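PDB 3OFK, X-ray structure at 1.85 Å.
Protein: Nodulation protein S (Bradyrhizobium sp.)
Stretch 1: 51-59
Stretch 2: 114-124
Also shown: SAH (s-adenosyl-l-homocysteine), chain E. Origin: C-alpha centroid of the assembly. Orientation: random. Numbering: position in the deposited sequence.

Stretch 1 51-59: AVSNGLEIG
Stretch 2 114-124: LFDLIVVAEVL

Strands 55-58 and 117-121 lie side by side and parallel, their axes 4.7 Å apart at closest approach and 11° apart in direction. G55 pairs with L117, L56 with I118 and E57 with V119, with CA-CA distances of 4.7 to 4.9 Å. Both strands are extended, with phi near -100 to -141° and psi mostly near 125 to 150°.

The CA-to-CB bond of L114 points away from stretch 1, but L114 O accepts a hydrogen bond from N54 ND2 at 2.9 Å. F115 (chi1 m, chi2 -81°) lays one ring face against L56; L56 CB sits 3.7 Å from the F115 ring centroid, 13° off the normal.

At D116 the chain turns a corner (phi/psi -82/-9°), as it does at S53 and N54. The D116 carboxylate (chi1 p) receives two backbone amides: S53 N to D116 OD2 and N54 N to D116 OD1, both 2.7 Å. D116 N gives a weak bond to N54 O, 3.1 Å.

L117 (t, p) places CD2 3.8 Å from V52 CG2. Its O accepts from L56 N at 2.8 Å. I118 (m, t) points to the same face as L56 and I58; I118 CG2 meets I58 CD1 at 3.7 Å. V119 (t) lies on the other face, with L117 and E57. V119 N donates to L56 O at 2.8 Å, and V119 O accepts from I58 N at 2.9 Å.

V120 has chi1 p. I58 O and A121 N are 4.4 Å apart, and a water lies between them: it donates to I58 O at 2.9 Å and accepts from A121 N at 2.8 Å. A121 O and G59 O both accept from SAH N, at 2.9 and 2.7 Å. G59 adopts phi/psi 86/105°; a CB there would clash with SAH O4'. E122 (phi/psi 60/39°) has its CA-to-CB bond sideways. The CA-to-CB bond of V123 (chi1 p) points toward stretch 1, with V123 CG1 3.6 Å from I58 O.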

# COMPACT_ATOMS: atom_id res chain seq x y z
N ALA A 51 14.08 8.86 10.22
CA ALA A 51 12.87 8.59 11.02
C ALA A 51 11.69 9.46 10.57
O ALA A 51 11.86 10.62 10.19
CB ALA A 51 13.15 8.80 12.55
N VAL A 52 10.48 8.91 10.65
CA VAL A 52 9.26 9.61 10.20
C VAL A 52 8.54 10.24 11.40
O VAL A 52 8.51 9.65 12.46
CB VAL A 52 8.39 8.62 9.37
CG1 VAL A 52 6.99 9.10 9.20
CG2 VAL A 52 9.05 8.36 8.00
N SER A 53 7.96 11.43 11.26
CA SER A 53 7.16 12.03 12.36
C SER A 53 5.72 11.48 12.52
O SER A 53 5.20 11.31 13.64
CB SER A 53 7.08 13.55 12.21
OG SER A 53 8.35 14.19 12.41
N ASN A 54 5.05 11.27 11.39
CA ASN A 54 3.61 11.00 11.41
C ASN A 54 3.31 10.25 10.17
O ASN A 54 3.17 10.85 9.12
CB ASN A 54 2.83 12.33 11.44
CG ASN A 54 1.38 12.14 11.81
OD1 ASN A 54 1.03 11.20 12.52
ND2 ASN A 54 0.53 13.06 11.35
N GLY A 55 3.32 8.93 10.26
CA GLY A 55 3.22 8.09 9.07
C GLY A 55 1.80 7.56 8.85
O GLY A 55 1.05 7.40 9.82
N LEU A 56 1.45 7.29 7.59
CA LEU A 56 0.16 6.64 7.23
C LEU A 56 0.40 5.39 6.37
O LEU A 56 1.08 5.43 5.33
CB LEU A 56 -0.77 7.60 6.49
CG LEU A 56 -2.13 7.05 5.99
CD1 LEU A 56 -3.07 6.71 7.14
CD2 LEU A 56 -2.82 8.01 5.01
N GLU A 57 -0.17 4.27 6.77
CA GLU A 57 -0.09 3.08 5.94
C GLU A 57 -1.50 2.80 5.46
O GLU A 57 -2.43 2.77 6.31
CB GLU A 57 0.45 1.88 6.70
CG GLU A 57 0.66 0.65 5.76
CD GLU A 57 0.78 -0.70 6.44
OE1 GLU A 57 0.41 -0.85 7.62
OE2 GLU A 57 1.30 -1.64 5.79
N ILE A 58 -1.65 2.65 4.14
CA ILE A 58 -2.97 2.39 3.49
C ILE A 58 -3.01 0.96 3.00
O ILE A 58 -2.37 0.65 1.98
CB ILE A 58 -3.23 3.33 2.32
CG1 ILE A 58 -3.37 4.75 2.83
CG2 ILE A 58 -4.55 2.92 1.54
CD1 ILE A 58 -3.20 5.83 1.75
N GLY A 59 -3.79 0.12 3.68
CA GLY A 59 -3.86 -1.33 3.38
C GLY A 59 -2.76 -2.12 4.10
O GLY A 59 -1.60 -2.07 3.71
N LEU A 114 -2.01 15.68 8.59
CA LEU A 114 -1.04 15.65 7.49
C LEU A 114 0.09 14.71 7.90
O LEU A 114 0.55 14.75 9.04
CB LEU A 114 -0.51 17.05 7.15
CG LEU A 114 -1.59 18.06 6.74
CD1 LEU A 114 -1.01 19.48 6.53
CD2 LEU A 114 -2.35 17.57 5.50
N PHE A 115 0.51 13.87 6.95
CA PHE A 115 1.53 12.81 7.14
C PHE A 115 2.81 13.08 6.33
O PHE A 115 2.76 13.40 5.14
CB PHE A 115 0.96 11.45 6.75
CG PHE A 115 -0.33 11.13 7.44
CD1 PHE A 115 -0.34 10.63 8.73
CD2 PHE A 115 -1.56 11.36 6.80
CE1 PHE A 115 -1.51 10.37 9.38
CE2 PHE A 115 -2.75 11.09 7.46
CZ PHE A 115 -2.73 10.60 8.75
N ASP A 116 3.96 12.95 6.98
CA ASP A 116 5.24 13.08 6.26
C ASP A 116 5.66 11.78 5.53
O ASP A 116 6.63 11.78 4.75
CB ASP A 116 6.35 13.61 7.16
CG ASP A 116 6.60 12.74 8.38
OD1 ASP A 116 5.66 12.12 8.87
OD2 ASP A 116 7.75 12.68 8.86
N LEU A 117 4.95 10.68 5.77
CA LEU A 117 5.08 9.48 4.95
C LEU A 117 3.71 8.86 4.76
O LEU A 117 2.99 8.64 5.73
CB LEU A 117 5.97 8.43 5.60
CG LEU A 117 6.19 7.14 4.79
CD1 LEU A 117 6.93 7.38 3.45
CD2 LEU A 117 7.00 6.18 5.70
N ILE A 118 3.37 8.56 3.50
CA ILE A 118 2.25 7.71 3.19
C ILE A 118 2.75 6.53 2.39
O ILE A 118 3.45 6.68 1.39
CB ILE A 118 1.22 8.46 2.36
CG1 ILE A 118 0.71 9.66 3.16
CG2 ILE A 118 0.08 7.52 1.98
CD1 ILE A 118 -0.26 10.55 2.36
N VAL A 119 2.45 5.34 2.88
CA VAL A 119 2.81 4.12 2.17
C VAL A 119 1.48 3.57 1.59
O VAL A 119 0.46 3.46 2.28
CB VAL A 119 3.54 3.08 3.07
CG1 VAL A 119 3.91 1.84 2.27
CG2 VAL A 119 4.82 3.70 3.78
N VAL A 120 1.50 3.28 0.29
CA VAL A 120 0.35 2.80 -0.47
C VAL A 120 0.87 1.76 -1.42
O VAL A 120 1.31 2.05 -2.55
CB VAL A 120 -0.42 3.96 -1.14
CG1 VAL A 120 0.50 4.82 -2.00
CG2 VAL A 120 -1.59 3.44 -1.96
N ALA A 121 0.85 0.52 -0.96
CA ALA A 121 1.42 -0.60 -1.70
C ALA A 121 0.38 -1.70 -1.94
O ALA A 121 -0.24 -2.17 -1.00
CB ALA A 121 2.65 -1.19 -0.91
N GLU A 122 0.17 -2.07 -3.21
CA GLU A 122 -0.61 -3.28 -3.58
C GLU A 122 -2.06 -3.20 -3.06
O GLU A 122 -2.67 -4.18 -2.64
CB GLU A 122 0.05 -4.55 -3.09
CG GLU A 122 1.57 -4.68 -3.36
CD GLU A 122 1.92 -4.65 -4.85
OE1 GLU A 122 1.05 -4.99 -5.69
OE2 GLU A 122 3.05 -4.23 -5.15
N VAL A 123 -2.60 -2.00 -3.14
CA VAL A 123 -3.96 -1.70 -2.70
C VAL A 123 -4.82 -0.95 -3.75
O VAL A 123 -5.99 -1.29 -3.92
CB VAL A 123 -3.96 -0.90 -1.38
CG1 VAL A 123 -3.15 0.38 -1.55
CG2 VAL A 123 -5.35 -0.58 -0.99
N LEU A 124 -4.25 0.02 -4.47
CA LEU A 124 -5.08 0.90 -5.31
C LEU A 124 -5.77 0.19 -6.48
O LEU A 124 -6.83 0.62 -6.92
CB LEU A 124 -4.35 2.15 -5.78
CG LEU A 124 -3.85 3.20 -4.78
CD1 LEU A 124 -3.07 4.33 -5.53
CD2 LEU A 124 -4.99 3.80 -3.98
N SAH E . 0.31 -2.66 1.85
CA SAH E . 0.56 -4.02 2.30
CB SAH E . -0.71 -4.86 2.16
CG SAH E . -1.24 -5.16 0.77
SD SAH E . -2.63 -6.35 0.72
C SAH E . 1.74 -4.71 1.60
O SAH E . 2.22 -4.24 0.56
OXT SAH E . 2.22 -5.74 2.05
C5' SAH E . -3.93 -5.10 0.40
C4' SAH E . -4.63 -4.49 1.60
O4' SAH E . -5.41 -3.38 1.14
C3' SAH E . -5.59 -5.44 2.31
O3' SAH E . -5.43 -5.31 3.73
C2' SAH E . -6.97 -4.95 1.85
O2' SAH E . -7.98 -5.20 2.80
C1' SAH E . -6.70 -3.47 1.70
N9 SAH E . -7.63 -2.67 0.87
C8 SAH E . -8.19 -3.03 -0.33
N7 SAH E . -8.93 -1.99 -0.78
C5 SAH E . -8.83 -0.97 0.10
C6 SAH E . -9.37 0.31 0.05
N6 SAH E . -10.21 0.64 -0.97
N1 SAH E . -9.10 1.16 1.09
C2 SAH E . -8.28 0.75 2.13
N3 SAH E . -7.73 -0.53 2.15
C4 SAH E . -7.99 -1.38 1.13
O HOH W 1 0.43 0.11 1.75